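Local structure of putidaredoxin reductase (Pseudomonas putida, 1Q1R) at residues G30-P42 with Y70-V83. The protein is an FAD-containing oxidoreductase that passes electrons from NADH to putidaredoxin, the iron-sulfur protein that feeds cytochrome P450cam. Numbering follows the deposited sequence.
Sequences GNIRLVGDATVIP and YAAQNIQLLGGTQV. With FAD (flavin-adenine dinucleotide), chain C.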
ATOM      1  N   GLY A  30      24.752  16.601  -7.007  1.00 49.96           N
ATOM      2  CA  GLY A  30      25.603  15.525  -6.536  1.00 48.98           C
ATOM      3  C   GLY A  30      25.287  14.185  -7.173  1.00 48.43           C
ATOM      4  O   GLY A  30      24.488  14.100  -8.105  1.00 48.39           O
ATOM      5  N   ASN A  31      25.918  13.133  -6.665  1.00 47.58           N
ATOM      6  CA  ASN A  31      25.703  11.788  -7.178  1.00 46.75           C
ATOM      7  C   ASN A  31      24.552  11.101  -6.454  1.00 45.52           C
ATOM      8  O   ASN A  31      24.372  11.268  -5.246  1.00 45.27           O
ATOM      9  CB  ASN A  31      26.974  10.958  -7.022  1.00 48.16           C
ATOM     10  CG  ASN A  31      28.103  11.464  -7.890  1.00 49.44           C
ATOM     11  OD1 ASN A  31      28.093  11.281  -9.109  1.00 50.75           O
ATOM     12  ND2 ASN A  31      29.077  12.118  -7.271  1.00 50.42           N
ATOM     13  N   ILE A  32      23.777  10.329  -7.206  1.00 43.96           N
ATOM     14  CA  ILE A  32      22.638   9.609  -6.652  1.00 41.87           C
ATOM     15  C   ILE A  32      22.789   8.118  -6.928  1.00 40.69           C
ATOM     16  O   ILE A  32      22.905   7.697  -8.077  1.00 40.58           O
ATOM     17  CB  ILE A  32      21.317  10.096  -7.282  1.00 41.61           C
ATOM     18  CG1 ILE A  32      21.193  11.614  -7.115  1.00 41.27           C
ATOM     19  CG2 ILE A  32      20.133   9.381  -6.634  1.00 40.61           C
ATOM     20  CD1 ILE A  32      20.009  12.220  -7.836  1.00 40.68           C
ATOM     21  N   ARG A  33      22.792   7.319  -5.869  1.00 39.80           N
ATOM     22  CA  ARG A  33      22.919   5.879  -6.023  1.00 38.72           C
ATOM     23  C   ARG A  33      21.700   5.141  -5.497  1.00 36.52           C
ATOM     24  O   ARG A  33      21.362   5.247  -4.321  1.00 36.30           O
ATOM     25  CB  ARG A  33      24.165   5.360  -5.296  1.00 40.93           C
ATOM     26  CG  ARG A  33      25.287   4.937  -6.229  1.00 44.58           C
ATOM     27  CD  ARG A  33      26.141   3.844  -5.600  1.00 47.24           C
ATOM     28  NE  ARG A  33      27.017   3.199  -6.578  1.00 49.62           N
ATOM     29  CZ  ARG A  33      28.102   3.761  -7.098  1.00 51.04           C
ATOM     30  NH1 ARG A  33      28.457   4.988  -6.734  1.00 52.22           N
ATOM     31  NH2 ARG A  33      28.833   3.099  -7.988  1.00 51.40           N
ATOM     32  N   LEU A  34      21.041   4.401  -6.384  1.00 33.83           N
ATOM     33  CA  LEU A  34      19.881   3.604  -6.017  1.00 31.61           C
ATOM     34  C   LEU A  34      20.391   2.187  -5.849  1.00 30.84           C
ATOM     35  O   LEU A  34      21.004   1.642  -6.760  1.00 31.67           O
ATOM     36  CB  LEU A  34      18.828   3.624  -7.124  1.00 31.34           C
ATOM     37  CG  LEU A  34      17.706   4.659  -7.076  1.00 30.30           C
ATOM     38  CD1 LEU A  34      16.885   4.546  -8.342  1.00 29.68           C
ATOM     39  CD2 LEU A  34      16.823   4.428  -5.846  1.00 29.15           C
ATOM     40  N   VAL A  35      20.151   1.596  -4.686  1.00 29.63           N
ATOM     41  CA  VAL A  35      20.602   0.237  -4.433  1.00 28.61           C
ATOM     42  C   VAL A  35      19.434  -0.601  -3.939  1.00 27.68           C
ATOM     43  O   VAL A  35      18.793  -0.256  -2.951  1.00 27.02           O
ATOM     44  CB  VAL A  35      21.723   0.217  -3.373  1.00 29.05           C
ATOM     45  CG1 VAL A  35      22.253  -1.202  -3.204  1.00 28.80           C
ATOM     46  CG2 VAL A  35      22.842   1.166  -3.787  1.00 29.49           C
ATOM     47  N   GLY A  36      19.153  -1.699  -4.633  1.00 27.03           N
ATOM     48  CA  GLY A  36      18.054  -2.553  -4.225  1.00 26.53           C
ATOM     49  C   GLY A  36      18.353  -4.026  -4.413  1.00 27.22           C
ATOM     50  O   GLY A  36      19.130  -4.401  -5.294  1.00 27.58           O
ATOM     51  N   ASP A  37      17.746  -4.870  -3.589  1.00 27.82           N
ATOM     52  CA  ASP A  37      17.983  -6.298  -3.715  1.00 28.36           C
ATOM     53  C   ASP A  37      17.204  -6.886  -4.884  1.00 28.22           C
ATOM     54  O   ASP A  37      17.500  -7.987  -5.339  1.00 27.76           O
ATOM     55  CB  ASP A  37      17.646  -7.032  -2.410  1.00 28.85           C
ATOM     56  CG  ASP A  37      16.225  -6.784  -1.928  1.00 31.32           C
ATOM     57  OD1 ASP A  37      15.831  -7.430  -0.930  1.00 32.12           O
ATOM     58  OD2 ASP A  37      15.506  -5.955  -2.522  1.00 30.67           O
ATOM     59  N   ALA A  38      16.213  -6.145  -5.375  1.00 27.22           N
ATOM     60  CA  ALA A  38      15.420  -6.609  -6.508  1.00 27.25           C
ATOM     61  C   ALA A  38      16.294  -6.526  -7.757  1.00 25.73           C
ATOM     62  O   ALA A  38      17.109  -5.618  -7.890  1.00 24.99           O
ATOM     63  CB  ALA A  38      14.169  -5.739  -6.677  1.00 27.23           C
ATOM     64  N   THR A  39      16.130  -7.475  -8.669  1.00 25.88           N
ATOM     65  CA  THR A  39      16.921  -7.475  -9.896  1.00 25.65           C
ATOM     66  C   THR A  39      16.208  -6.744 -11.036  1.00 24.54           C
ATOM     67  O   THR A  39      16.839  -6.049 -11.824  1.00 25.50           O
ATOM     68  CB  THR A  39      17.252  -8.919 -10.333  1.00 26.60           C
ATOM     69  OG1 THR A  39      18.063  -9.541  -9.326  1.00 28.77           O
ATOM     70  CG2 THR A  39      18.013  -8.926 -11.653  1.00 27.54           C
ATOM     71  N   VAL A  40      14.890  -6.891 -11.102  1.00 23.36           N
ATOM     72  CA  VAL A  40      14.076  -6.269 -12.143  1.00 22.18           C
ATOM     73  C   VAL A  40      14.162  -4.744 -12.194  1.00 22.14           C
ATOM     74  O   VAL A  40      14.554  -4.086 -11.230  1.00 22.51           O
ATOM     75  CB  VAL A  40      12.585  -6.620 -11.961  1.00 22.11           C
ATOM     76  CG1 VAL A  40      12.403  -8.134 -11.880  1.00 23.18           C
ATOM     77  CG2 VAL A  40      12.055  -5.950 -10.704  1.00 22.50           C
ATOM     78  N   ILE A  41      13.775  -4.194 -13.337  1.00 21.39           N
ATOM     79  CA  ILE A  41      13.747  -2.748 -13.533  1.00 22.69           C
ATOM     80  C   ILE A  41      12.599  -2.229 -12.655  1.00 20.82           C
ATOM     81  O   ILE A  41      11.512  -2.799 -12.664  1.00 21.13           O
ATOM     82  CB  ILE A  41      13.448  -2.416 -15.010  1.00 24.09           C
ATOM     83  CG1 ILE A  41      14.567  -2.969 -15.894  1.00 24.71           C
ATOM     84  CG2 ILE A  41      13.298  -0.907 -15.196  1.00 25.19           C
ATOM     85  CD1 ILE A  41      14.169  -3.140 -17.344  1.00 27.76           C
ATOM     86  N   PRO A  42      12.832  -1.157 -11.874  1.00 20.46           N
ATOM     87  CA  PRO A  42      11.771  -0.619 -11.010  1.00 19.79           C
ATOM     88  C   PRO A  42      10.422  -0.520 -11.725  1.00 18.54           C
ATOM     89  O   PRO A  42      10.334  -0.008 -12.841  1.00 18.63           O
ATOM     90  CB  PRO A  42      12.333   0.730 -10.586  1.00 20.22           C
ATOM     91  CG  PRO A  42      13.813   0.406 -10.435  1.00 21.56           C
ATOM     92  CD  PRO A  42      14.089  -0.405 -11.695  1.00 20.27           C
ATOM     93  N   TYR A  70      17.327   6.545 -16.295  1.00 36.58           N
ATOM     94  CA  TYR A  70      18.329   6.519 -15.236  1.00 37.06           C
ATOM     95  C   TYR A  70      19.650   7.078 -15.745  1.00 37.91           C
ATOM     96  O   TYR A  70      20.269   7.911 -15.091  1.00 38.01           O
ATOM     97  CB  TYR A  70      18.535   5.096 -14.709  1.00 35.64           C
ATOM     98  CG  TYR A  70      17.315   4.521 -14.025  1.00 34.32           C
ATOM     99  CD1 TYR A  70      16.261   3.995 -14.769  1.00 33.40           C
ATOM    100  CD2 TYR A  70      17.198   4.538 -12.635  1.00 33.39           C
ATOM    101  CE1 TYR A  70      15.118   3.502 -14.147  1.00 33.90           C
ATOM    102  CE2 TYR A  70      16.060   4.048 -12.002  1.00 33.03           C
ATOM    103  CZ  TYR A  70      15.024   3.532 -12.766  1.00 32.92           C
ATOM    104  OH  TYR A  70      13.888   3.066 -12.161  1.00 32.24           O
ATOM    105  N   ALA A  71      20.071   6.621 -16.919  1.00 39.44           N
ATOM    106  CA  ALA A  71      21.319   7.084 -17.513  1.00 40.80           C
ATOM    107  C   ALA A  71      21.262   8.585 -17.785  1.00 41.19           C
ATOM    108  O   ALA A  71      22.175   9.329 -17.414  1.00 41.27           O
ATOM    109  CB  ALA A  71      21.595   6.323 -18.812  1.00 40.44           C
ATOM    110  N   ALA A  72      20.183   9.019 -18.428  1.00 41.67           N
ATOM    111  CA  ALA A  72      19.990  10.425 -18.770  1.00 42.09           C
ATOM    112  C   ALA A  72      20.007  11.350 -17.555  1.00 42.39           C
ATOM    113  O   ALA A  72      20.644  12.398 -17.583  1.00 42.68           O
ATOM    114  CB  ALA A  72      18.680  10.597 -19.536  1.00 41.69           C
ATOM    115  N   GLN A  73      19.299  10.971 -16.496  1.00 42.76           N
ATOM    116  CA  GLN A  73      19.251  11.785 -15.286  1.00 43.19           C
ATOM    117  C   GLN A  73      20.446  11.505 -14.386  1.00 43.72           C
ATOM    118  O   GLN A  73      20.527  12.003 -13.262  1.00 43.81           O
ATOM    119  CB  GLN A  73      17.951  11.526 -14.521  1.00 43.30           C
ATOM    120  CG  GLN A  73      16.716  12.060 -15.225  1.00 43.96           C
ATOM    121  CD  GLN A  73      16.820  13.545 -15.512  1.00 45.25           C
ATOM    122  OE1 GLN A  73      16.996  14.356 -14.600  1.00 46.20           O
ATOM    123  NE2 GLN A  73      16.715  13.908 -16.784  1.00 45.33           N
ATOM    124  N   ASN A  74      21.371  10.701 -14.895  1.00 43.80           N
ATOM    125  CA  ASN A  74      22.577  10.347 -14.165  1.00 44.37           C
ATOM    126  C   ASN A  74      22.281   9.771 -12.780  1.00 43.75           C
ATOM    127  O   ASN A  74      22.823  10.228 -11.771  1.00 42.85           O
ATOM    128  CB  ASN A  74      23.487  11.573 -14.040  1.00 46.19           C
ATOM    129  CG  ASN A  74      24.958  11.206 -14.053  1.00 48.07           C
ATOM    130  OD1 ASN A  74      25.456  10.536 -13.145  1.00 48.19           O
ATOM    131  ND2 ASN A  74      25.659  11.638 -15.095  1.00 49.39           N
ATOM    132  N   ILE A  75      21.406   8.771 -12.741  1.00 42.81           N
ATOM    133  CA  ILE A  75      21.061   8.103 -11.494  1.00 41.71           C
ATOM    134  C   ILE A  75      21.605   6.686 -11.613  1.00 41.40           C
ATOM    135  O   ILE A  75      21.206   5.933 -12.501  1.00 41.18           O
ATOM    136  CB  ILE A  75      19.532   8.050 -11.268  1.00 41.50           C
ATOM    137  CG1 ILE A  75      18.991   9.468 -11.052  1.00 41.15           C
ATOM    138  CG2 ILE A  75      19.211   7.164 -10.064  1.00 40.77           C
ATOM    139  CD1 ILE A  75      17.497   9.529 -10.790  1.00 41.50           C
ATOM    140  N   GLN A  76      22.532   6.334 -10.731  1.00 41.43           N
ATOM    141  CA  GLN A  76      23.135   5.010 -10.761  1.00 41.60           C
ATOM    142  C   GLN A  76      22.221   3.987 -10.102  1.00 40.46           C
ATOM    143  O   GLN A  76      21.877   4.109  -8.927  1.00 40.78           O
ATOM    144  CB  GLN A  76      24.492   5.042 -10.055  1.00 43.54           C
ATOM    145  CG  GLN A  76      25.419   6.128 -10.584  1.00 46.36           C
ATOM    146  CD  GLN A  76      26.720   6.207  -9.814  1.00 48.32           C
ATOM    147  OE1 GLN A  76      27.513   5.263  -9.814  1.00 49.77           O
ATOM    148  NE2 GLN A  76      26.947   7.335  -9.147  1.00 49.43           N
ATOM    149  N   LEU A  77      21.825   2.982 -10.873  1.00 38.81           N
ATOM    150  CA  LEU A  77      20.947   1.935 -10.374  1.00 37.08           C
ATOM    151  C   LEU A  77      21.763   0.669 -10.143  1.00 36.10           C
ATOM    152  O   LEU A  77      22.376   0.134 -11.065  1.00 36.14           O
ATOM    153  CB  LEU A  77      19.824   1.676 -11.384  1.00 36.80           C
ATOM    154  CG  LEU A  77      18.752   0.636 -11.052  1.00 36.87           C
ATOM    155  CD1 LEU A  77      18.052   0.995  -9.752  1.00 36.22           C
ATOM    156  CD2 LEU A  77      17.754   0.572 -12.200  1.00 35.43           C
ATOM    157  N   LEU A  78      21.772   0.202  -8.901  1.00 35.24           N
ATOM    158  CA  LEU A  78      22.520  -0.995  -8.541  1.00 34.23           C
ATOM    159  C   LEU A  78      21.542  -2.049  -8.031  1.00 32.64           C
ATOM    160  O   LEU A  78      21.255  -2.115  -6.835  1.00 31.39           O
ATOM    161  CB  LEU A  78      23.543  -0.652  -7.453  1.00 35.38           C
ATOM    162  CG  LEU A  78      24.879  -1.399  -7.449  1.00 37.37           C
ATOM    163  CD1 LEU A  78      25.663  -1.002  -6.204  1.00 37.98           C
ATOM    164  CD2 LEU A  78      24.655  -2.902  -7.479  1.00 38.13           C
ATOM    165  N   GLY A  79      21.035  -2.870  -8.947  1.00 31.71           N
ATOM    166  CA  GLY A  79      20.081  -3.903  -8.579  1.00 30.64           C
ATOM    167  C   GLY A  79      20.707  -5.205  -8.121  1.00 30.62           C
ATOM    168  O   GLY A  79      21.926  -5.362  -8.152  1.00 30.55           O
ATOM    169  N   GLY A  80      19.860  -6.138  -7.692  1.00 31.13           N
ATOM    170  CA  GLY A  80      20.330  -7.430  -7.223  1.00 31.74           C
ATOM    171  C   GLY A  80      21.368  -7.316  -6.125  1.00 32.79           C
ATOM    172  O   GLY A  80      22.183  -8.214  -5.934  1.00 32.20           O
ATOM    173  N   THR A  81      21.329  -6.212  -5.387  1.00 33.60           N
ATOM    174  CA  THR A  81      22.296  -5.980  -4.325  1.00 35.27           C
ATOM    175  C   THR A  81      21.633  -5.669  -2.994  1.00 35.84           C
ATOM    176  O   THR A  81      20.867  -4.713  -2.875  1.00 35.45           O
ATOM    177  CB  THR A  81      23.230  -4.826  -4.693  1.00 35.38           C
ATOM    178  OG1 THR A  81      23.809  -5.091  -5.973  1.00 37.05           O
ATOM    179  CG2 THR A  81      24.342  -4.683  -3.665  1.00 36.52           C
ATOM    180  N   GLN A  82      21.941  -6.485  -1.993  1.00 36.45           N
ATOM    181  CA  GLN A  82      21.381  -6.313  -0.666  1.00 38.13           C
ATOM    182  C   GLN A  82      22.304  -5.521   0.255  1.00 37.67           C
ATOM    183  O   GLN A  82      23.492  -5.817   0.359  1.00 36.51           O
ATOM    184  CB  GLN A  82      21.108  -7.677  -0.035  1.00 40.52           C
ATOM    185  CG  GLN A  82      20.602  -7.597   1.395  1.00 44.95           C
ATOM    186  CD  GLN A  82      20.699  -8.921   2.130  1.00 47.62           C
ATOM    187  OE1 GLN A  82      20.338  -9.020   3.304  1.00 49.86           O
ATOM    188  NE2 GLN A  82      21.195  -9.948   1.442  1.00 49.08           N
ATOM    189  N   VAL A  83      21.749  -4.506   0.910  1.00 37.50           N
ATOM    190  CA  VAL A  83      22.511  -3.704   1.859  1.00 37.53           C
ATOM    191  C   VAL A  83      22.330  -4.437   3.184  1.00 38.25           C
ATOM    192  O   VAL A  83      21.202  -4.609   3.656  1.00 38.28           O
ATOM    193  CB  VAL A  83      21.951  -2.267   1.969  1.00 37.09           C
ATOM    194  CG1 VAL A  83      22.683  -1.507   3.065  1.00 36.70           C
ATOM    195  CG2 VAL A  83      22.107  -1.542   0.637  1.00 35.18           C
TER
HETATM  196  PA  FAD C 749       8.576  -1.386  -1.744  1.00 22.85           P
HETATM  197  O1A FAD C 749       8.494  -2.599  -0.896  1.00 21.51           O
HETATM  198  O2A FAD C 749       7.768  -1.334  -2.984  1.00 23.56           O
HETATM  199  O5B FAD C 749      10.104  -1.115  -2.140  1.00 22.88           O
HETATM  200  C5B FAD C 749      11.177  -1.357  -1.223  1.00 24.60           C
HETATM  201  C4B FAD C 749      12.321  -2.063  -1.973  1.00 25.32           C
HETATM  202  O4B FAD C 749      13.562  -1.977  -1.187  1.00 24.74           O
HETATM  203  C3B FAD C 749      12.028  -3.562  -2.135  1.00 25.39           C
HETATM  204  O3B FAD C 749      12.513  -4.001  -3.411  1.00 25.67           O
HETATM  205  C2B FAD C 749      12.856  -4.192  -1.042  1.00 25.76           C
HETATM  206  O2B FAD C 749      13.208  -5.534  -1.395  1.00 26.90           O
HETATM  207  C1B FAD C 749      14.091  -3.315  -1.059  1.00 25.83           C
HETATM  208  N9A FAD C 749      14.969  -3.473   0.132  1.00 27.11           N
HETATM  209  C8A FAD C 749      14.580  -3.576   1.416  1.00 27.77           C
HETATM  210  N7A FAD C 749      15.663  -3.728   2.189  1.00 28.81           N
HETATM  211  C5A FAD C 749      16.732  -3.720   1.398  1.00 28.55           C
HETATM  212  C6A FAD C 749      18.104  -3.842   1.627  1.00 29.91           C
HETATM  213  N6A FAD C 749      18.567  -4.018   2.863  1.00 29.37           N
HETATM  214  N1A FAD C 749      18.961  -3.789   0.577  1.00 29.68           N
HETATM  215  C2A FAD C 749      18.509  -3.623  -0.674  1.00 29.78           C
HETATM  216  N3A FAD C 749      17.195  -3.508  -0.914  1.00 27.80           N
HETATM  217  C4A FAD C 749      16.295  -3.553   0.098  1.00 27.75           C
HETATM  218  N1  FAD C 749      -1.184   1.499  -3.224  1.00 21.11           N
HETATM  219  C2  FAD C 749      -2.179   2.390  -3.644  1.00 21.86           C
HETATM  220  O2  FAD C 749      -2.159   3.559  -3.260  1.00 25.16           O
HETATM  221  N3  FAD C 749      -3.188   1.941  -4.515  1.00 19.74           N
HETATM  222  C4  FAD C 749      -3.191   0.600  -4.966  1.00 20.01           C
HETATM  223  O4  FAD C 749      -4.053   0.233  -5.762  1.00 19.62           O
HETATM  224  C4X FAD C 749      -2.193  -0.293  -4.540  1.00 19.58           C
HETATM  225  N5  FAD C 749      -2.156  -1.573  -5.009  1.00 18.41           N
HETATM  226  C5X FAD C 749      -1.160  -2.445  -4.673  1.00 18.89           C
HETATM  227  C6  FAD C 749      -1.146  -3.751  -5.205  1.00 17.76           C
HETATM  228  C7  FAD C 749      -0.101  -4.645  -4.877  1.00 17.37           C
HETATM  229  C7M FAD C 749      -0.128  -6.077  -5.443  1.00 17.13           C
HETATM  230  C8  FAD C 749       0.943  -4.223  -4.014  1.00 16.67           C
HETATM  231  C8M FAD C 749       2.109  -5.157  -3.656  1.00 16.73           C
HETATM  232  C9  FAD C 749       0.926  -2.921  -3.484  1.00 17.47           C
HETATM  233  C9A FAD C 749      -0.120  -2.030  -3.808  1.00 17.80           C
HETATM  234  N10 FAD C 749      -0.145  -0.705  -3.294  1.00 20.28           N
HETATM  235  C10 FAD C 749      -1.189   0.166  -3.671  1.00 19.12           C
HETATM  236  C1' FAD C 749       0.916  -0.237  -2.351  1.00 20.18           C
HETATM  237  C2' FAD C 749       1.938   0.639  -3.079  1.00 20.72           C
HETATM  238  O2' FAD C 749       2.354  -0.025  -4.277  1.00 21.17           O
HETATM  239  C3' FAD C 749       3.157   0.926  -2.184  1.00 20.70           C
HETATM  240  O3' FAD C 749       2.706   1.495  -0.948  1.00 21.65           O
HETATM  241  C4' FAD C 749       4.124   1.895  -2.877  1.00 21.09           C
HETATM  242  O4' FAD C 749       4.565   1.328  -4.113  1.00 21.15           O
HETATM  243  C5' FAD C 749       5.356   2.209  -2.010  1.00 21.79           C
HETATM  244  O5' FAD C 749       6.246   1.086  -1.898  1.00 20.68           O
HETATM  245  P   FAD C 749       7.723   1.325  -1.287  1.00 20.36           P
HETATM  246  O1P FAD C 749       8.603   1.791  -2.378  1.00 18.93           O
HETATM  247  O2P FAD C 749       7.582   2.187  -0.092  1.00 20.08           O
HETATM  248  O3P FAD C 749       8.179  -0.147  -0.774  1.00 22.24           O
HETATM  249  O   HOH W   1      25.092   9.755  -9.810  1.00 42.08           O
HETATM  250  O   HOH W   2      12.097   1.901 -13.980  1.00 22.60           O
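In the FAD-binding Rossmann domain, strand 75-78 is an edge strand of the parallel sheet and 31-35 is its inner neighbour, the two joined through helix 67-72 as a beta-alpha-beta unit. Their axes approach to 4.7 Å at their closest and diverge from parallel by 21°, and the ladder is alternating: Ile32 O takes Gln76 N, Gln76 O takes Leu34 N (2.7 Å), Leu34 O takes Leu78 N, and Leu78 O takes Gly36 N. On the helix-covered face, Leu34 CD1 reaches the edge of the Tyr70 ring at CE2 (3.8 Å) and also Ile75 CG2, while Leu34 CB packs on Leu77 CD1. Tyr70 directs its hydroxyl at the ring of Pro42, and water 2 links Tyr70 OH to Pro42 O. Leu77 CD2 lies over one face of the tyrosine, near the rim, and meets Pro42 CD. On the other face of the sheet, Arg33, extended from CG to NE, crosses Gln76 so that OE1 sits over one guanidinium face, toward its rim, the guanidinium and amide planes 61° apart; Gln76 OE1 is 3.1 Å from Arg33 NH2, at an angle too poor for a hydrogen bond. On that same face Val35 CG1 meets Val83 CG2 at 3.9 Å. Past the strands, Gly36 O accepts Thr81 N and Ala38 O accepts Gly80 N, the latter from 55° out of the carbonyl plane, so the two loops remain paired where the adenosine binds. There Asp37 OD2 accepts the ribose hydroxyl O2B of FAD at 2.6 Å, and Val83 reads the adenine edge through its backbone, N to N1A (2.9 Å) and O from N6A. An acidic residue just beyond the second strand, gripping the adenosine ribose, is a recurrent feature of FAD- and NAD-binding Rossmann folds, here in the FAD domain of a glutathione reductase-type flavoprotein.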